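Local coordinates for protein phosphatidylglycerophosphatase B (Bacillus subtilis, PDB 6FMX) that removes the terminal phosphate of phosphatidylglycerophosphate to give phosphatidylglycerol and also dephosphorylates undecaprenyl pyrophosphate, a step in making the lipid carrier undecaprenyl phosphate, at residues A48-A53 against P123-L128; V147-A152 against L201-F206. One frame throughout, in Å; residues are numbered along the deposited sequence.

Contact 1: residues A48-A53 against P123-L128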
loop_
_atom_site.group_PDB
_atom_site.type_symbol
_atom_site.label_atom_id
_atom_site.label_comp_id
_atom_site.label_asym_id
_atom_site.label_seq_id
_atom_site.Cartn_x
_atom_site.Cartn_y
_atom_site.Cartn_z
ATOM N N ALA A 48 -5.096 -7.011 -20.875
ATOM C CA ALA A 48 -4.222 -8.091 -21.327
ATOM C C ALA A 48 -3.374 -8.638 -20.187
ATOM O O ALA A 48 -3.115 -9.849 -20.123
ATOM C CB ALA A 48 -3.328 -7.612 -22.471
ATOM N N ILE A 49 -2.925 -7.763 -19.283
ATOM C CA ILE A 49 -2.105 -8.218 -18.164
ATOM C C ILE A 49 -2.967 -8.947 -17.145
ATOM O O ILE A 49 -2.564 -9.974 -16.587
ATOM C CB ILE A 49 -1.353 -7.028 -17.534
ATOM C CG1 ILE A 49 -0.331 -6.474 -18.525
ATOM C CG2 ILE A 49 -0.661 -7.436 -16.239
ATOM C CD1 ILE A 49 0.353 -5.206 -18.063
ATOM N N SER A 50 -4.171 -8.435 -16.900
ATOM C CA SER A 50 -5.096 -9.085 -15.981
ATOM C C SER A 50 -5.387 -10.515 -16.420
ATOM O O SER A 50 -5.296 -11.456 -15.620
ATOM C CB SER A 50 -6.387 -8.271 -15.898
ATOM O OG SER A 50 -7.279 -8.824 -14.951
ATOM N N LYS A 51 -5.720 -10.698 -17.701
ATOM C CA LYS A 51 -6.021 -12.037 -18.209
ATOM C C LYS A 51 -4.772 -12.909 -18.268
ATOM O O LYS A 51 -4.835 -14.111 -17.977
ATOM C CB LYS A 51 -6.686 -11.942 -19.583
ATOM C CG LYS A 51 -8.104 -11.406 -19.526
ATOM C CD LYS A 51 -8.704 -11.211 -20.920
ATOM C CE LYS A 51 -10.210 -11.122 -20.855
ATOM N NZ LYS A 51 -10.808 -10.974 -22.210
ATOM N N ALA A 52 -3.625 -12.328 -18.628
ATOM C CA ALA A 52 -2.391 -13.110 -18.645
ATOM C C ALA A 52 -2.061 -13.665 -17.265
ATOM O O ALA A 52 -1.520 -14.772 -17.156
ATOM C CB ALA A 52 -1.233 -12.262 -19.174
ATOM N N ALA A 53 -2.392 -12.923 -16.205
ATOM C CA ALA A 53 -2.128 -13.411 -14.854
ATOM C C ALA A 53 -2.924 -14.675 -14.546
ATOM O O ALA A 53 -2.453 -15.540 -13.796
ATOM C CB ALA A 53 -2.441 -12.315 -13.832
ATOM N N PRO A 123 -12.057 -5.212 -12.957
ATOM C CA PRO A 123 -11.808 -6.110 -14.104
ATOM C C PRO A 123 -12.952 -7.073 -14.395
ATOM O O PRO A 123 -13.425 -7.147 -15.540
ATOM C CB PRO A 123 -10.527 -6.848 -13.684
ATOM C CG PRO A 123 -9.811 -5.856 -12.802
ATOM C CD PRO A 123 -10.907 -5.172 -12.024
ATOM N N ASP A 124 -13.386 -7.835 -13.386
ATOM C CA ASP A 124 -14.528 -8.758 -13.465
ATOM C C ASP A 124 -14.405 -9.781 -14.593
ATOM O O ASP A 124 -15.409 -10.219 -15.159
ATOM C CB ASP A 124 -15.854 -8.001 -13.564
ATOM C CG ASP A 124 -16.460 -7.750 -12.197
ATOM O OD1 ASP A 124 -16.498 -8.710 -11.387
ATOM O OD2 ASP A 124 -16.869 -6.605 -11.912
ATOM N N PHE A 125 -13.182 -10.194 -14.912
ATOM C CA PHE A 125 -12.966 -11.355 -15.764
ATOM C C PHE A 125 -12.945 -12.640 -14.959
ATOM O O PHE A 125 -13.549 -13.635 -15.367
ATOM C CB PHE A 125 -11.652 -11.220 -16.535
ATOM C CG PHE A 125 -11.544 -9.943 -17.306
ATOM C CD1 PHE A 125 -12.374 -9.707 -18.392
ATOM C CD2 PHE A 125 -10.618 -8.973 -16.949
ATOM C CE1 PHE A 125 -12.290 -8.527 -19.103
ATOM C CE2 PHE A 125 -10.525 -7.790 -17.664
ATOM C CZ PHE A 125 -11.362 -7.569 -18.741
ATOM N N ALA A 126 -12.276 -12.624 -13.817
ATOM C CA ALA A 126 -12.014 -13.849 -13.081
ATOM C C ALA A 126 -11.612 -13.563 -11.643
ATOM O O ALA A 126 -10.550 -14.019 -11.200
ATOM C CB ALA A 126 -10.913 -14.643 -13.782
ATOM N N PRO A 127 -12.426 -12.851 -10.868
ATOM C CA PRO A 127 -12.010 -12.510 -9.503
ATOM C C PRO A 127 -11.971 -13.757 -8.635
ATOM O O PRO A 127 -12.810 -14.649 -8.768
ATOM C CB PRO A 127 -13.095 -11.538 -9.033
ATOM C CG PRO A 127 -14.320 -11.991 -9.786
ATOM C CD PRO A 127 -13.831 -12.483 -11.123
ATOM N N LEU A 128 -10.985 -13.819 -7.743
ATOM C CA LEU A 128 -10.925 -14.894 -6.767
ATOM C C LEU A 128 -11.315 -14.434 -5.372
ATOM O O LEU A 128 -11.438 -15.265 -4.467
ATOM C CB LEU A 128 -9.521 -15.503 -6.731
ATOM C CG LEU A 128 -9.177 -16.338 -7.962
ATOM C CD1 LEU A 128 -7.692 -16.693 -7.965
ATOM C CD2 LEU A 128 -10.067 -17.594 -8.021
#

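Contact 2: residues V147-A152 against L201-F206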
loop_
_atom_site.group_PDB
_atom_site.type_symbol
_atom_site.label_atom_id
_atom_site.label_comp_id
_atom_site.label_asym_id
_atom_site.label_seq_id
_atom_site.Cartn_x
_atom_site.Cartn_y
_atom_site.Cartn_z
ATOM N N VAL A 147 1.669 1.669 4.983
ATOM C CA VAL A 147 1.827 1.197 6.355
ATOM C C VAL A 147 3.139 0.439 6.549
ATOM O O VAL A 147 3.813 0.609 7.573
ATOM C CB VAL A 147 0.611 0.344 6.760
ATOM C CG1 VAL A 147 0.825 -0.264 8.138
ATOM C CG2 VAL A 147 -0.646 1.191 6.761
ATOM N N TYR A 148 3.522 -0.428 5.603
ATOM C CA TYR A 148 4.714 -1.229 5.885
ATOM C C TYR A 148 5.993 -0.386 5.880
ATOM O O TYR A 148 6.835 -0.579 6.769
ATOM C CB TYR A 148 4.809 -2.432 4.932
ATOM C CG TYR A 148 3.808 -3.502 5.305
ATOM C CD1 TYR A 148 3.955 -4.236 6.476
ATOM C CD2 TYR A 148 2.691 -3.729 4.529
ATOM C CE1 TYR A 148 3.025 -5.192 6.840
ATOM C CE2 TYR A 148 1.752 -4.678 4.885
ATOM C CZ TYR A 148 1.925 -5.403 6.037
ATOM O OH TYR A 148 0.988 -6.345 6.382
ATOM N N PRO A 149 6.201 0.544 4.937
ATOM C CA PRO A 149 7.349 1.457 5.091
ATOM C C PRO A 149 7.273 2.326 6.336
ATOM O O PRO A 149 8.316 2.622 6.942
ATOM C CB PRO A 149 7.308 2.299 3.810
ATOM C CG PRO A 149 6.586 1.445 2.826
ATOM C CD PRO A 149 5.559 0.690 3.612
ATOM N N VAL A 150 6.069 2.740 6.742
ATOM C CA VAL A 150 5.921 3.523 7.966
ATOM C C VAL A 150 6.316 2.690 9.178
ATOM O O VAL A 150 7.052 3.152 10.058
ATOM C CB VAL A 150 4.481 4.051 8.091
ATOM C CG1 VAL A 150 4.192 4.484 9.511
ATOM C CG2 VAL A 150 4.268 5.211 7.148
ATOM N N ILE A 151 5.812 1.455 9.251
ATOM C CA ILE A 151 6.204 0.559 10.338
ATOM C C ILE A 151 7.715 0.397 10.365
ATOM O O ILE A 151 8.350 0.484 11.424
ATOM C CB ILE A 151 5.493 -0.799 10.194
ATOM C CG1 ILE A 151 4.022 -0.683 10.590
ATOM C CG2 ILE A 151 6.217 -1.870 11.023
ATOM C CD1 ILE A 151 3.189 -1.935 10.242
ATOM N N ALA A 152 8.313 0.162 9.194
ATOM C CA ALA A 152 9.764 0.045 9.103
ATOM C C ALA A 152 10.454 1.282 9.664
ATOM O O ALA A 152 11.436 1.168 10.406
ATOM C CB ALA A 152 10.183 -0.179 7.650
ATOM N N LEU A 201 0.543 6.666 -4.083
ATOM C CA LEU A 201 -0.015 7.528 -3.047
ATOM C C LEU A 201 0.229 7.015 -1.627
ATOM O O LEU A 201 0.386 7.828 -0.710
ATOM C CB LEU A 201 -1.512 7.735 -3.273
ATOM C CG LEU A 201 -1.911 8.523 -4.522
ATOM C CD1 LEU A 201 -3.404 8.688 -4.557
ATOM C CD2 LEU A 201 -1.251 9.887 -4.540
ATOM N N GLY A 202 0.259 5.699 -1.415
ATOM C CA GLY A 202 0.666 5.190 -0.117
ATOM C C GLY A 202 2.105 5.541 0.199
ATOM O O GLY A 202 2.430 5.941 1.322
ATOM N N LEU A 203 2.993 5.403 -0.790
ATOM C CA LEU A 203 4.389 5.789 -0.616
ATOM C C LEU A 203 4.518 7.289 -0.373
ATOM O O LEU A 203 5.348 7.730 0.432
ATOM C CB LEU A 203 5.186 5.372 -1.850
ATOM C CG LEU A 203 6.626 4.858 -1.781
ATOM C CD1 LEU A 203 6.866 3.970 -0.564
ATOM C CD2 LEU A 203 6.932 4.107 -3.071
ATOM N N LEU A 204 3.701 8.086 -1.065
ATOM C CA LEU A 204 3.683 9.525 -0.827
ATOM C C LEU A 204 3.356 9.836 0.630
ATOM O O LEU A 204 4.032 10.649 1.271
ATOM C CB LEU A 204 2.673 10.184 -1.773
ATOM C CG LEU A 204 2.611 11.710 -1.863
ATOM C CD1 LEU A 204 2.053 12.072 -3.222
ATOM C CD2 LEU A 204 1.715 12.274 -0.791
ATOM N N LEU A 205 2.308 9.201 1.171
ATOM C CA LEU A 205 1.936 9.443 2.564
ATOM C C LEU A 205 3.032 9.005 3.522
ATOM O O LEU A 205 3.254 9.660 4.549
ATOM C CB LEU A 205 0.626 8.730 2.893
ATOM C CG LEU A 205 -0.573 9.333 2.158
ATOM C CD1 LEU A 205 -1.823 8.485 2.336
ATOM C CD2 LEU A 205 -0.812 10.738 2.665
ATOM N N PHE A 206 3.717 7.901 3.205
ATOM C CA PHE A 206 4.874 7.482 3.987
ATOM C C PHE A 206 5.939 8.572 4.025
ATOM O O PHE A 206 6.414 8.960 5.102
ATOM C CB PHE A 206 5.455 6.188 3.406
ATOM C CG PHE A 206 6.919 5.964 3.736
ATOM C CD1 PHE A 206 7.324 5.707 5.037
ATOM C CD2 PHE A 206 7.882 6.000 2.738
ATOM C CE1 PHE A 206 8.664 5.493 5.338
ATOM C CE2 PHE A 206 9.218 5.792 3.030
ATOM C CZ PHE A 206 9.611 5.539 4.331
#

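Contact 1: residues A48-A53 against P123-L128
Phe125 reaches from its loop to helix 40-54 and meets Lys51 and Ser50 with different parts of its ring. The Lys51 side chain crosses that of Phe125 at about a right angle and sets CE over one face of the ring. Lys51 CE makes a CH-pi contact, 3.9 Å from the centroid of the Phe125 ring and 24° off the normal. The carbon sits toward the rim, and its closest ring atom is Phe125 CD1, at 3.6 Å from Lys51 CE. The chain is extended beyond CG, which carries the methylene past the ring and NZ on to a salt bridge with Glu47. The opposite face of the Phe125 ring is backed by the carbonyl oxygen of Pro123, which lies above its centre.

Ser50 comes to the ring edge. With its hydroxyl anti to the backbone N (chi1 -176°), Ser50 OG is 3.9 Å from Phe125 CD2 and 4.0 Å from Pro123 CB. Pro123 ends phosphatase motif I, and its side chain lies about 6 Å from that of His190, the probable nucleophile. Nearby, Ala126 O accepts a hydrogen bond from Arg57.

No hydrogen bond joins the two segments. The ammonium group probably polarises the CE hydrogens and helps their contact with the ring. Van der Waals and CH-pi forces thus join this probably extracellular loop to the helix, while the lysine charge is paired within its own helix.

Contact 2: residues V147-A152 against L201-F206
Ile151 N bonds to Val147 O at 2.7 Å, in the turn of helix 139-158 that sets Pro149 and Val150 against Phe206 of helix 192-215. This is transmembrane helix packing in the core of the PAP2 fold. The two segments run in nearly the same direction. Their axes approach to 8.9 Å and cross at -25°. Helix 139-158 is kinked at Pro149, whose ring nitrogen has no hydrogen to give to the turn before.

Phe206 supplies most of the contact from its helix. Its CG is anti to the backbone N (chi1 156°), and the ring extends across to the proline. Pro149 CB lies over the centre of one ring face, in a CH-pi contact 3.6 Å from the Phe206 centroid and only 10° off the normal. Val150 meets the same ring differently. Val150 CG2 is at the edge, in the ring plane, 3.7 Å from Phe206 CD1. The Val150 and Phe206 side chains lie alongside each other, pointing opposite ways. Leu203 adds a lighter touch, with Leu203 CD1 reaching Pro149 CG at 4.2 Å.

No hydrogen bond crosses between the segments, and the pairing of side chains is apolar. Other faces of the helices meet further helices: Val147 packs on Ile81 and Phe104, and Leu205 on Val103. Beside the proline contact, the carbonyl oxygen of Pro149 comes within 3.3 Å of Phe206 CE1.

In the fold
Contact 1 closes along the chain before contact 2 opens. Their centres are about 27 Å apart, their nearest atoms about 17 Å, and they share no helix. Contact 1 is peripheral, its centre about 20 Å from the centre of the chain. It ties helix 40-54 to the loop between helices 96-118 and 139-158, on the probable extracellular side. Contact 2 is buried, its centre about 7 Å from that of the chain, and joins two transmembrane helices of the PAP2 region. The loop of contact 1 leads into helix 139-158, which carries half of contact 2. Contact 1 thus borders the tungstate-occupied catalytic site, whereas contact 2 packs the membrane helix bundle away from it.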